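Local coordinates for pyoverdine biosynthesis protein PvcB (Pseudomonas aeruginosa, PDB 4YLM) that catalyses the iron- and 2-oxoglutarate-dependent oxidation of tyrosine isonitrile in the biosynthesis of paerucumarin, at residues F87-L91 and L274-H278; A148-A153 and C234-A240; R190-R196 and D255-L260. One frame throughout, in Å; residues are numbered along the deposited sequence.

Contact 1: residues F87-L91 and L274-H278; sequences FGAVL and LRRVH
Leu91 sets its CD2 methyl over one face of the Arg276 guanidinium, above its centre, with CD2 3.5 Å from CZ. The imidazole of His278 covers the opposite face through CE1, so the arginine is sandwiched between an aliphatic branch and an aromatic ring. Phe87 adds a lighter touch, its ring edge at CZ lying 4.1 Å from Arg276 NH2. To reach this place the Arg276 side chain leaves with CG anti to the backbone N (chi1 -179°) and then folds at chi2 and chi3, which brings its end back toward Leu91. Beneath these groups, Leu91 and Arg276 form an antiparallel hydrogen-bonded pair: Leu91 N gives to Arg276 O at 2.8 Å, and Arg276 N returns the bond to Leu91 O at 2.9 Å.

Val90 packs with its two methyls on separate neighbours: CG1 lies 3.6 Å from Arg275 CG, and CG2 meets Val277 CG2 at the same separation. The polar end of Arg275 runs on to a salt bridge with Glu92. Where the direct pairing stops, a water bridges Ala89 O and His278 N, donating to the first and accepting from the second.

The pairing starts edge strand 91-95 along the long strand 272-286 in the mixed sheet of the double-stranded beta-helix. On one face, helix 69-79 packs on Val90 and Val277; on the other, His278 NE2 bonds to Asp114, a probable iron ligand, while strand 120-131 flanks 272-286 on its far edge.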
ATOM      1  N   PHE A  87      31.257   3.787   5.950  1.00 32.19           N
ATOM      2  CA  PHE A  87      30.935   4.327   7.271  1.00 33.05           C
ATOM      3  C   PHE A  87      29.671   3.721   7.895  1.00 34.35           C
ATOM      4  O   PHE A  87      29.300   4.066   9.016  1.00 33.19           O
ATOM      5  CB  PHE A  87      30.822   5.852   7.230  1.00 33.40           C
ATOM      6  CG  PHE A  87      29.845   6.376   6.199  1.00 29.92           C
ATOM      7  CD1 PHE A  87      30.304   6.928   5.012  1.00 30.99           C
ATOM      8  CD2 PHE A  87      28.468   6.339   6.436  1.00 30.62           C
ATOM      9  CE1 PHE A  87      29.417   7.432   4.056  1.00 34.97           C
ATOM     10  CE2 PHE A  87      27.565   6.841   5.486  1.00 28.74           C
ATOM     11  CZ  PHE A  87      28.040   7.385   4.297  1.00 28.52           C
ATOM     12  N   GLY A  88      29.007   2.828   7.173  1.00 31.68           N
ATOM     13  CA  GLY A  88      27.759   2.265   7.665  1.00 31.65           C
ATOM     14  C   GLY A  88      26.544   2.842   6.951  1.00 27.97           C
ATOM     15  O   GLY A  88      26.613   3.143   5.768  1.00 26.88           O
ATOM     16  N   ALA A  89      25.446   3.019   7.676  1.00 28.19           N
ATOM     17  CA  ALA A  89      24.189   3.464   7.082  1.00 28.57           C
ATOM     18  C   ALA A  89      24.050   4.989   7.017  1.00 29.95           C
ATOM     19  O   ALA A  89      23.530   5.527   6.042  1.00 27.58           O
ATOM     20  CB  ALA A  89      22.998   2.856   7.849  1.00 26.57           C
ATOM     21  N   VAL A  90      24.516   5.675   8.055  1.00 26.03           N
ATOM     22  CA  VAL A  90      24.223   7.096   8.242  1.00 27.79           C
ATOM     23  C   VAL A  90      25.394   8.042   7.940  1.00 30.21           C
ATOM     24  O   VAL A  90      26.459   7.969   8.573  1.00 28.25           O
ATOM     25  CB  VAL A  90      23.753   7.363   9.685  1.00 28.88           C
ATOM     26  CG1 VAL A  90      23.614   8.858   9.950  1.00 26.59           C
ATOM     27  CG2 VAL A  90      22.442   6.641   9.960  1.00 27.22           C
ATOM     28  N   LEU A  91      25.193   8.936   6.981  1.00 22.21           N
ATOM     29  CA  LEU A  91      26.146  10.029   6.747  1.00 27.24           C
ATOM     30  C   LEU A  91      25.796  11.197   7.670  1.00 30.89           C
ATOM     31  O   LEU A  91      24.660  11.683   7.655  1.00 29.11           O
ATOM     32  CB  LEU A  91      26.102  10.481   5.281  1.00 27.14           C
ATOM     33  CG  LEU A  91      26.983  11.697   4.930  1.00 27.59           C
ATOM     34  CD1 LEU A  91      28.454  11.333   5.037  1.00 26.39           C
ATOM     35  CD2 LEU A  91      26.658  12.235   3.540  1.00 30.59           C
ATOM     36  N   LEU A 274      22.164  17.296  10.155  1.00 27.47           N
ATOM     37  CA  LEU A 274      21.356  16.363   9.373  1.00 30.77           C
ATOM     38  C   LEU A 274      22.033  15.008   9.329  1.00 34.41           C
ATOM     39  O   LEU A 274      23.264  14.913   9.431  1.00 28.96           O
ATOM     40  CB  LEU A 274      21.207  16.832   7.915  1.00 28.82           C
ATOM     41  CG  LEU A 274      20.679  18.229   7.620  1.00 34.44           C
ATOM     42  CD1 LEU A 274      20.607  18.424   6.117  1.00 31.70           C
ATOM     43  CD2 LEU A 274      19.311  18.438   8.269  1.00 32.94           C
ATOM     44  N   ARG A 275      21.223  13.971   9.130  1.00 26.43           N
ATOM     45  CA  ARG A 275      21.706  12.611   8.940  1.00 24.49           C
ATOM     46  C   ARG A 275      21.049  12.023   7.700  1.00 29.22           C
ATOM     47  O   ARG A 275      19.831  12.111   7.549  1.00 28.51           O
ATOM     48  CB  ARG A 275      21.371  11.756  10.170  1.00 26.42           C
ATOM     49  CG  ARG A 275      22.343  11.970  11.330  1.00 26.32           C
ATOM     50  CD  ARG A 275      21.932  11.225  12.584  1.00 27.57           C
ATOM     51  NE  ARG A 275      22.908  11.498  13.626  1.00 29.73           N
ATOM     52  CZ  ARG A 275      22.647  11.531  14.926  1.00 32.69           C
ATOM     53  NH1 ARG A 275      21.422  11.283  15.382  1.00 27.39           N
ATOM     54  NH2 ARG A 275      23.629  11.817  15.775  1.00 30.07           N
ATOM     55  N   ARG A 276      21.845  11.431   6.811  1.00 26.18           N
ATOM     56  CA  ARG A 276      21.302  10.884   5.573  1.00 24.73           C
ATOM     57  C   ARG A 276      21.568   9.391   5.420  1.00 27.11           C
ATOM     58  O   ARG A 276      22.689   8.918   5.654  1.00 26.13           O
ATOM     59  CB  ARG A 276      21.869  11.616   4.355  1.00 22.30           C
ATOM     60  CG  ARG A 276      21.314  11.088   3.024  1.00 24.36           C
ATOM     61  CD  ARG A 276      22.349  11.196   1.911  1.00 28.69           C
ATOM     62  NE  ARG A 276      23.436  10.239   2.091  1.00 28.20           N
ATOM     63  CZ  ARG A 276      24.598  10.301   1.446  1.00 29.84           C
ATOM     64  NH1 ARG A 276      24.826  11.278   0.587  1.00 30.38           N
ATOM     65  NH2 ARG A 276      25.539   9.392   1.669  1.00 30.08           N
ATOM     66  N   VAL A 277      20.530   8.666   5.004  1.00 25.05           N
ATOM     67  CA  VAL A 277      20.608   7.243   4.686  1.00 20.53           C
ATOM     68  C   VAL A 277      20.099   7.028   3.259  1.00 28.37           C
ATOM     69  O   VAL A 277      19.112   7.647   2.846  1.00 22.98           O
ATOM     70  CB  VAL A 277      19.745   6.420   5.669  1.00 25.39           C
ATOM     71  CG1 VAL A 277      19.790   4.914   5.327  1.00 19.48           C
ATOM     72  CG2 VAL A 277      20.195   6.680   7.119  1.00 23.51           C
ATOM     73  N   HIS A 278      20.788   6.175   2.502  1.00 24.29           N
ATOM     74  CA  HIS A 278      20.372   5.812   1.156  1.00 24.75           C
ATOM     75  C   HIS A 278      19.597   4.494   1.194  1.00 23.86           C
ATOM     76  O   HIS A 278      19.959   3.591   1.945  1.00 24.62           O
ATOM     77  CB  HIS A 278      21.597   5.635   0.258  1.00 25.79           C
ATOM     78  CG  HIS A 278      22.152   6.916  -0.283  1.00 29.20           C
ATOM     79  ND1 HIS A 278      23.505   7.145  -0.398  1.00 27.85           N
ATOM     80  CD2 HIS A 278      21.540   8.016  -0.785  1.00 26.82           C
ATOM     81  CE1 HIS A 278      23.705   8.338  -0.936  1.00 28.27           C
ATOM     82  NE2 HIS A 278      22.528   8.889  -1.174  1.00 28.59           N
TER
HETATM   83  O   HOH W   1      23.175   4.939   3.478  1.00 24.37           O

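Contact 2: residues A148-A153 and C234-A240; sequences AALQLA and CLYHPQA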
ATOM      1  N   ALA A 148       8.470  17.967 -13.914  1.00 22.63           N
ATOM      2  CA  ALA A 148       7.928  19.322 -13.967  1.00 25.35           C
ATOM      3  C   ALA A 148       8.730  20.189 -14.948  1.00 30.67           C
ATOM      4  O   ALA A 148       8.155  20.913 -15.767  1.00 29.80           O
ATOM      5  CB  ALA A 148       7.912  19.956 -12.599  1.00 21.33           C
ATOM      6  N   ALA A 149      10.057  20.114 -14.862  1.00 28.24           N
ATOM      7  CA  ALA A 149      10.920  20.866 -15.777  1.00 28.88           C
ATOM      8  C   ALA A 149      10.609  20.501 -17.230  1.00 30.93           C
ATOM      9  O   ALA A 149      10.565  21.374 -18.107  1.00 32.54           O
ATOM     10  CB  ALA A 149      12.400  20.616 -15.457  1.00 26.47           C
ATOM     11  N   LEU A 150      10.370  19.213 -17.484  1.00 29.00           N
ATOM     12  CA  LEU A 150      10.028  18.762 -18.832  1.00 29.44           C
ATOM     13  C   LEU A 150       8.724  19.367 -19.348  1.00 33.85           C
ATOM     14  O   LEU A 150       8.569  19.561 -20.554  1.00 32.16           O
ATOM     15  CB  LEU A 150       9.987  17.233 -18.926  1.00 28.59           C
ATOM     16  CG  LEU A 150      11.327  16.519 -19.133  1.00 31.09           C
ATOM     17  CD1 LEU A 150      11.259  15.029 -18.723  1.00 25.36           C
ATOM     18  CD2 LEU A 150      11.800  16.670 -20.589  1.00 31.12           C
ATOM     19  N   GLN A 151       7.794  19.675 -18.447  1.00 29.72           N
ATOM     20  CA  GLN A 151       6.516  20.265 -18.851  1.00 33.71           C
ATOM     21  C   GLN A 151       6.659  21.762 -19.135  1.00 33.74           C
ATOM     22  O   GLN A 151       5.788  22.366 -19.750  1.00 35.04           O
ATOM     23  CB  GLN A 151       5.440  20.077 -17.771  1.00 31.85           C
ATOM     24  CG  GLN A 151       5.253  18.649 -17.267  1.00 27.59           C
ATOM     25  CD  GLN A 151       5.148  17.638 -18.374  1.00 34.73           C
ATOM     26  OE1 GLN A 151       4.292  17.746 -19.246  1.00 31.97           O
ATOM     27  NE2 GLN A 151       6.024  16.632 -18.344  1.00 38.25           N
ATOM     28  N   LEU A 152       7.745  22.363 -18.661  1.00 31.90           N
ATOM     29  CA  LEU A 152       7.968  23.793 -18.855  1.00 37.71           C
ATOM     30  C   LEU A 152       8.692  24.109 -20.157  1.00 38.80           C
ATOM     31  O   LEU A 152       8.596  25.222 -20.674  1.00 42.11           O
ATOM     32  CB  LEU A 152       8.740  24.381 -17.680  1.00 33.43           C
ATOM     33  CG  LEU A 152       7.941  24.440 -16.379  1.00 39.65           C
ATOM     34  CD1 LEU A 152       8.857  24.587 -15.176  1.00 33.44           C
ATOM     35  CD2 LEU A 152       6.928  25.570 -16.441  1.00 41.78           C
ATOM     36  N   ALA A 153       9.417  23.130 -20.680  1.00 34.97           N
ATOM     37  CA  ALA A 153      10.237  23.334 -21.867  1.00 33.39           C
ATOM     38  C   ALA A 153       9.379  23.651 -23.089  1.00 40.52           C
ATOM     39  O   ALA A 153       8.335  23.033 -23.293  1.00 38.19           O
ATOM     40  CB  ALA A 153      11.071  22.095 -22.132  1.00 35.49           C
ATOM     41  N   CYS A 234      14.190  25.916 -16.489  1.00 30.79           N
ATOM     42  CA  CYS A 234      13.085  25.002 -16.215  1.00 31.50           C
ATOM     43  C   CYS A 234      13.246  24.289 -14.868  1.00 29.85           C
ATOM     44  O   CYS A 234      12.278  24.123 -14.133  1.00 29.73           O
ATOM     45  CB  CYS A 234      12.923  24.004 -17.361  1.00 30.47           C
ATOM     46  SG  CYS A 234      12.349  24.767 -18.921  1.00 32.82           S
ATOM     47  N   LEU A 235      14.473  23.895 -14.542  1.00 28.72           N
ATOM     48  CA  LEU A 235      14.740  23.225 -13.276  1.00 27.61           C
ATOM     49  C   LEU A 235      14.612  24.158 -12.082  1.00 33.32           C
ATOM     50  O   LEU A 235      14.210  23.721 -11.001  1.00 28.92           O
ATOM     51  CB  LEU A 235      16.109  22.544 -13.298  1.00 26.72           C
ATOM     52  CG  LEU A 235      16.232  21.345 -14.233  1.00 28.46           C
ATOM     53  CD1 LEU A 235      17.711  21.013 -14.477  1.00 26.41           C
ATOM     54  CD2 LEU A 235      15.459  20.137 -13.646  1.00 25.60           C
ATOM     55  N   TYR A 236      14.932  25.443 -12.261  1.00 27.72           N
ATOM     56  CA  TYR A 236      14.826  26.383 -11.144  1.00 27.88           C
ATOM     57  C   TYR A 236      13.512  27.161 -11.131  1.00 25.36           C
ATOM     58  O   TYR A 236      13.287  28.006 -10.269  1.00 30.59           O
ATOM     59  CB  TYR A 236      16.023  27.347 -11.095  1.00 30.19           C
ATOM     60  CG  TYR A 236      17.314  26.704 -10.631  1.00 30.86           C
ATOM     61  CD1 TYR A 236      17.608  26.586  -9.274  1.00 29.05           C
ATOM     62  CD2 TYR A 236      18.235  26.209 -11.548  1.00 29.27           C
ATOM     63  CE1 TYR A 236      18.802  25.996  -8.840  1.00 31.76           C
ATOM     64  CE2 TYR A 236      19.419  25.623 -11.131  1.00 29.72           C
ATOM     65  CZ  TYR A 236      19.700  25.519  -9.779  1.00 34.74           C
ATOM     66  OH  TYR A 236      20.884  24.941  -9.377  1.00 33.23           O
ATOM     67  N   HIS A 237      12.648  26.868 -12.086  1.00 27.80           N
ATOM     68  CA  HIS A 237      11.321  27.469 -12.149  1.00 31.16           C
ATOM     69  C   HIS A 237      10.491  27.098 -10.904  1.00 35.85           C
ATOM     70  O   HIS A 237      10.583  25.976 -10.390  1.00 34.13           O
ATOM     71  CB  HIS A 237      10.631  26.992 -13.423  1.00 28.97           C
ATOM     72  CG  HIS A 237       9.372  27.727 -13.752  1.00 34.52           C
ATOM     73  ND1 HIS A 237       8.211  27.586 -13.023  1.00 36.14           N
ATOM     74  CD2 HIS A 237       9.085  28.599 -14.752  1.00 37.89           C
ATOM     75  CE1 HIS A 237       7.264  28.340 -13.553  1.00 38.13           C
ATOM     76  NE2 HIS A 237       7.770  28.969 -14.600  1.00 40.54           N
ATOM     77  N   PRO A 238       9.685  28.045 -10.406  1.00 35.09           N
ATOM     78  CA  PRO A 238       8.859  27.809  -9.213  1.00 34.04           C
ATOM     79  C   PRO A 238       7.929  26.589  -9.318  1.00 33.07           C
ATOM     80  O   PRO A 238       7.569  26.031  -8.279  1.00 32.08           O
ATOM     81  CB  PRO A 238       8.043  29.103  -9.092  1.00 37.83           C
ATOM     82  CG  PRO A 238       8.923  30.152  -9.729  1.00 39.28           C
ATOM     83  CD  PRO A 238       9.647  29.455 -10.847  1.00 35.89           C
ATOM     84  N   GLN A 239       7.535  26.199 -10.526  1.00 31.42           N
ATOM     85  CA  GLN A 239       6.715  25.000 -10.709  1.00 34.09           C
ATOM     86  C   GLN A 239       7.522  23.714 -10.492  1.00 32.66           C
ATOM     87  O   GLN A 239       6.950  22.664 -10.216  1.00 28.88           O
ATOM     88  CB  GLN A 239       6.074  24.967 -12.108  1.00 33.91           C
ATOM     89  CG  GLN A 239       4.941  25.975 -12.336  1.00 36.18           C
ATOM     90  CD  GLN A 239       4.294  25.869 -13.730  1.00 46.07           C
ATOM     91  OE1 GLN A 239       4.521  24.913 -14.481  1.00 43.63           O
ATOM     92  NE2 GLN A 239       3.473  26.860 -14.069  1.00 47.82           N
ATOM     93  N   ALA A 240       8.846  23.803 -10.616  1.00 26.17           N
ATOM     94  CA  ALA A 240       9.690  22.616 -10.646  1.00 28.04           C
ATOM     95  C   ALA A 240      10.684  22.511  -9.490  1.00 25.56           C
ATOM     96  O   ALA A 240      11.329  21.480  -9.324  1.00 25.75           O
ATOM     97  CB  ALA A 240      10.435  22.526 -11.978  1.00 23.78           C
TER
HETATM   98  O   HOH W   2       5.813  22.064 -14.748  1.00 37.79           O
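Leu152 reaches over the imidazole of His237 with both methyls. Its CD2 sits above the ring centre, 3.9 Å from the centroid and only 7° from the ring normal, a CH-pi contact; CD1 lies nearer the attachment end of the ring, 3.5 Å from His237 CB. Pro238 CD lies against the reverse face, and Gln239 N donates in the ring plane to His237 ND1 at 2.9 Å, a nearly straight bond that fixes the ring's rotation. The Gln239 side chain runs out extended beyond CG and puts OE1 3.2 Å from Leu152 CD2, a snug approach. A water donating to both Gln239 OE1 and Ala148 O links the two segments.

Deeper in, small residues let the two backbones come close. Ala148 CB abuts Ala240 CB at 3.7 Å, Ala149 CB presses on Leu235 CD2 at 3.6 Å, and the sulfur of Cys234 lies alongside Leu152 CB.

Helix 146-152 thus packs against the end of helix 224-235 and the turn leading into strand 241-244. Arg233 NH2 ties to Leu152 O, strand 193-195 closes on Ala149 and Leu235, and Trp161 of helix 155-163 covers Ala153 and Cys234.

Contact 3: residues R190-R196 and D255-L260; sequences REFPILR and DNLTLL
Arg196 buries the most surface here, its guanidinium held between Leu260 CD2 and Leu257 O where the chain turns into strand 259-263. NH1 donates to Asn256 O at 3.0 Å, in the plane of both the guanidinium and the carbonyl. NH2 reaches Leu259 O at 2.8 Å, but comes to it from above the carbonyl plane, with a bent N-H angle of 141°. The chain gets there by bending at chi2 and chi3, and it folds back far enough for NE to hold the carbonyl of its own neighbour, NE to Leu195 O being 2.7 Å. Leu260 CD2 covers one guanidinium face, 3.5 Å from NH2, while Leu257 O lies over the opposite one. Trp113 adds a cation-pi contact, which probably helps to stabilise the buried charge.

The connection opens with an Asx turn, Leu257 N to Asp255 OD1, and Asp255 O also takes Thr258 N and Leu259 N. It joins strands 251-255 and 259-263, which belong to different sheets of the double-stranded beta-helix typical of this oxygenase family, and 259-263 carries His261, a probable iron ligand.

Thr258 works on the other flank. Its OG1 donates to Asp255 OD2 at 2.7 Å and sits at the edge of the Phe192 ring, 3.5 Å from CZ. The same Asp255 OD2 is hydrogen-bonded to His56 ND1 and forms a salt bridge with Arg190 NH2 at 3.3 Å; a water spans Arg190 NH2 and Asp255 OD1 as well. Phe192 CE2 stands over the Arg190 guanidinium, whose NH1 bonds to Arg53 O.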
ATOM      1  N   ARG A 190      10.298   2.707 -13.805  1.00 23.53           N
ATOM      2  CA  ARG A 190       8.890   3.018 -14.019  1.00 25.08           C
ATOM      3  C   ARG A 190       8.618   3.730 -15.338  1.00 26.73           C
ATOM      4  O   ARG A 190       7.485   4.128 -15.612  1.00 25.58           O
ATOM      5  CB  ARG A 190       8.356   3.824 -12.832  1.00 23.26           C
ATOM      6  CG  ARG A 190       8.332   3.023 -11.523  1.00 21.10           C
ATOM      7  CD  ARG A 190       7.664   3.836 -10.424  1.00 20.79           C
ATOM      8  NE  ARG A 190       8.525   4.889  -9.888  1.00 20.88           N
ATOM      9  CZ  ARG A 190       8.088   6.077  -9.488  1.00 22.70           C
ATOM     10  NH1 ARG A 190       6.804   6.385  -9.617  1.00 19.20           N
ATOM     11  NH2 ARG A 190       8.928   6.964  -8.959  1.00 19.22           N
ATOM     12  N   GLU A 191       9.672   3.896 -16.137  1.00 24.20           N
ATOM     13  CA  GLU A 191       9.559   4.276 -17.552  1.00 23.23           C
ATOM     14  C   GLU A 191       9.267   5.731 -17.903  1.00 28.60           C
ATOM     15  O   GLU A 191       9.576   6.157 -19.017  1.00 28.76           O
ATOM     16  CB  GLU A 191       8.569   3.368 -18.297  1.00 24.60           C
ATOM     17  CG  GLU A 191       9.100   1.975 -18.542  1.00 27.68           C
ATOM     18  CD  GLU A 191      10.278   1.987 -19.507  1.00 33.25           C
ATOM     19  OE1 GLU A 191      10.127   2.503 -20.640  1.00 30.62           O
ATOM     20  OE2 GLU A 191      11.360   1.500 -19.117  1.00 31.33           O
ATOM     21  N   PHE A 192       8.681   6.504 -16.993  1.00 26.00           N
ATOM     22  CA  PHE A 192       8.263   7.856 -17.380  1.00 20.55           C
ATOM     23  C   PHE A 192       9.458   8.766 -17.649  1.00 23.20           C
ATOM     24  O   PHE A 192      10.543   8.530 -17.126  1.00 25.64           O
ATOM     25  CB  PHE A 192       7.312   8.472 -16.350  1.00 21.90           C
ATOM     26  CG  PHE A 192       7.892   8.576 -14.958  1.00 24.01           C
ATOM     27  CD1 PHE A 192       8.589   9.705 -14.568  1.00 22.09           C
ATOM     28  CD2 PHE A 192       7.715   7.546 -14.038  1.00 20.62           C
ATOM     29  CE1 PHE A 192       9.116   9.812 -13.271  1.00 21.59           C
ATOM     30  CE2 PHE A 192       8.233   7.634 -12.755  1.00 20.47           C
ATOM     31  CZ  PHE A 192       8.930   8.773 -12.365  1.00 23.65           C
ATOM     32  N   PRO A 193       9.266   9.802 -18.485  1.00 25.73           N
ATOM     33  CA  PRO A 193      10.371  10.712 -18.820  1.00 25.41           C
ATOM     34  C   PRO A 193      10.912  11.492 -17.629  1.00 25.10           C
ATOM     35  O   PRO A 193      10.154  12.066 -16.838  1.00 25.00           O
ATOM     36  CB  PRO A 193       9.739  11.674 -19.845  1.00 26.32           C
ATOM     37  CG  PRO A 193       8.641  10.875 -20.474  1.00 25.83           C
ATOM     38  CD  PRO A 193       8.081  10.039 -19.335  1.00 22.16           C
ATOM     39  N   ILE A 194      12.235  11.495 -17.500  1.00 23.03           N
ATOM     40  CA  ILE A 194      12.910  12.273 -16.470  1.00 21.58           C
ATOM     41  C   ILE A 194      14.109  12.981 -17.105  1.00 23.31           C
ATOM     42  O   ILE A 194      14.423  12.751 -18.272  1.00 28.23           O
ATOM     43  CB  ILE A 194      13.451  11.366 -15.347  1.00 24.61           C
ATOM     44  CG1 ILE A 194      14.380  10.298 -15.945  1.00 25.48           C
ATOM     45  CG2 ILE A 194      12.284  10.723 -14.522  1.00 23.05           C
ATOM     46  CD1 ILE A 194      15.227   9.539 -14.880  1.00 23.38           C
ATOM     47  N   LEU A 195      14.778  13.828 -16.331  1.00 23.05           N
ATOM     48  CA  LEU A 195      16.063  14.377 -16.739  1.00 25.94           C
ATOM     49  C   LEU A 195      17.157  13.810 -15.840  1.00 28.48           C
ATOM     50  O   LEU A 195      16.948  13.616 -14.635  1.00 25.50           O
ATOM     51  CB  LEU A 195      16.056  15.902 -16.639  1.00 21.12           C
ATOM     52  CG  LEU A 195      14.987  16.674 -17.422  1.00 22.73           C
ATOM     53  CD1 LEU A 195      15.063  18.151 -17.096  1.00 26.42           C
ATOM     54  CD2 LEU A 195      15.151  16.450 -18.931  1.00 28.42           C
ATOM     55  N   ARG A 196      18.316  13.532 -16.428  1.00 27.45           N
ATOM     56  CA  ARG A 196      19.528  13.276 -15.644  1.00 26.06           C
ATOM     57  C   ARG A 196      20.546  14.326 -16.089  1.00 30.73           C
ATOM     58  O   ARG A 196      20.992  14.314 -17.225  1.00 28.41           O
ATOM     59  CB  ARG A 196      20.070  11.863 -15.890  1.00 25.52           C
ATOM     60  CG  ARG A 196      19.160  10.739 -15.397  1.00 29.84           C
ATOM     61  CD  ARG A 196      19.067  10.673 -13.860  1.00 24.60           C
ATOM     62  NE  ARG A 196      18.107  11.632 -13.307  1.00 23.52           N
ATOM     63  CZ  ARG A 196      17.762  11.692 -12.019  1.00 25.38           C
ATOM     64  NH1 ARG A 196      18.302  10.854 -11.139  1.00 24.59           N
ATOM     65  NH2 ARG A 196      16.876  12.590 -11.605  1.00 24.72           N
ATOM     66  N   ASP A 255      12.852  11.136  -3.703  1.00 17.64           N
ATOM     67  CA  ASP A 255      12.952  10.204  -4.825  1.00 20.39           C
ATOM     68  C   ASP A 255      14.151  10.606  -5.687  1.00 24.55           C
ATOM     69  O   ASP A 255      14.032  11.445  -6.584  1.00 22.46           O
ATOM     70  CB  ASP A 255      11.637  10.251  -5.642  1.00 19.59           C
ATOM     71  CG  ASP A 255      11.645   9.356  -6.872  1.00 22.70           C
ATOM     72  OD1 ASP A 255      12.617   8.597  -7.093  1.00 22.28           O
ATOM     73  OD2 ASP A 255      10.639   9.413  -7.636  1.00 21.85           O
ATOM     74  N   ASN A 256      15.304  10.006  -5.395  1.00 22.36           N
ATOM     75  CA  ASN A 256      16.550  10.299  -6.103  1.00 22.38           C
ATOM     76  C   ASN A 256      16.533   9.905  -7.587  1.00 25.46           C
ATOM     77  O   ASN A 256      17.389  10.350  -8.346  1.00 23.67           O
ATOM     78  CB  ASN A 256      17.722   9.608  -5.383  1.00 19.88           C
ATOM     79  CG  ASN A 256      19.063   9.881  -6.041  1.00 26.19           C
ATOM     80  OD1 ASN A 256      19.533  11.030  -6.105  1.00 24.70           O
ATOM     81  ND2 ASN A 256      19.704   8.819  -6.509  1.00 22.51           N
ATOM     82  N   LEU A 257      15.573   9.070  -8.002  1.00 21.60           N
ATOM     83  CA  LEU A 257      15.507   8.624  -9.400  1.00 22.44           C
ATOM     84  C   LEU A 257      14.765   9.618 -10.293  1.00 23.20           C
ATOM     85  O   LEU A 257      14.867   9.557 -11.521  1.00 25.20           O
ATOM     86  CB  LEU A 257      14.867   7.224  -9.517  1.00 23.27           C
ATOM     87  CG  LEU A 257      15.517   6.116  -8.668  1.00 24.59           C
ATOM     88  CD1 LEU A 257      14.866   4.756  -8.950  1.00 24.57           C
ATOM     89  CD2 LEU A 257      17.037   6.049  -8.927  1.00 23.93           C
ATOM     90  N   THR A 258      14.030  10.533  -9.670  1.00 22.34           N
ATOM     91  CA  THR A 258      13.192  11.495 -10.380  1.00 22.03           C
ATOM     92  C   THR A 258      13.666  12.934 -10.158  1.00 24.49           C
ATOM     93  O   THR A 258      13.641  13.752 -11.077  1.00 24.91           O
ATOM     94  CB  THR A 258      11.728  11.392  -9.907  1.00 24.66           C
ATOM     95  OG1 THR A 258      11.252  10.062 -10.154  1.00 22.25           O
ATOM     96  CG2 THR A 258      10.832  12.389 -10.664  1.00 22.26           C
ATOM     97  N   LEU A 259      14.071  13.249  -8.931  1.00 21.03           N
ATOM     98  CA  LEU A 259      14.515  14.600  -8.613  1.00 21.81           C
ATOM     99  C   LEU A 259      15.995  14.776  -8.909  1.00 25.11           C
ATOM    100  O   LEU A 259      16.728  13.799  -9.077  1.00 25.47           O
ATOM    101  CB  LEU A 259      14.321  14.903  -7.127  1.00 20.80           C
ATOM    102  CG  LEU A 259      12.933  14.657  -6.539  1.00 22.00           C
ATOM    103  CD1 LEU A 259      12.995  14.924  -5.043  1.00 18.27           C
ATOM    104  CD2 LEU A 259      11.911  15.565  -7.224  1.00 21.58           C
ATOM    105  N   LEU A 260      16.410  16.036  -8.973  1.00 22.36           N
ATOM    106  CA  LEU A 260      17.812  16.414  -8.815  1.00 25.29           C
ATOM    107  C   LEU A 260      17.827  17.258  -7.566  1.00 25.59           C
ATOM    108  O   LEU A 260      16.800  17.817  -7.179  1.00 25.29           O
ATOM    109  CB  LEU A 260      18.309  17.240 -10.006  1.00 24.10           C
ATOM    110  CG  LEU A 260      18.235  16.529 -11.358  1.00 25.33           C
ATOM    111  CD1 LEU A 260      18.600  17.471 -12.521  1.00 24.72           C
ATOM    112  CD2 LEU A 260      19.122  15.283 -11.357  1.00 27.05           C
TER
HETATM  113  O   HOH W   3      11.583   6.220  -8.023  1.00 22.05           O

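How the contacts relate
Contacts 2 and 3 are neighbours, with centres about 13 Å apart, and they share a seam where Leu150 and Ala149 pack on strand 193-195. Contact 1 lies on the other side of the chain's centre from contact 2, their centres about 30 Å apart, while its centre is about 22 Å from that of contact 3. Along the chain, residues 87-91 come first and 274-278 last, enclosing the other two; between them 148-153, 190-196, 234-240 and 255-260 alternate, so contacts 2 and 3 cross. Contact 1 and the Asn256 turn of contact 3 both reach Asp114 at the probable iron site; contact 2 lies farther off, the Leu235 side chain about 10 Å from that of His261.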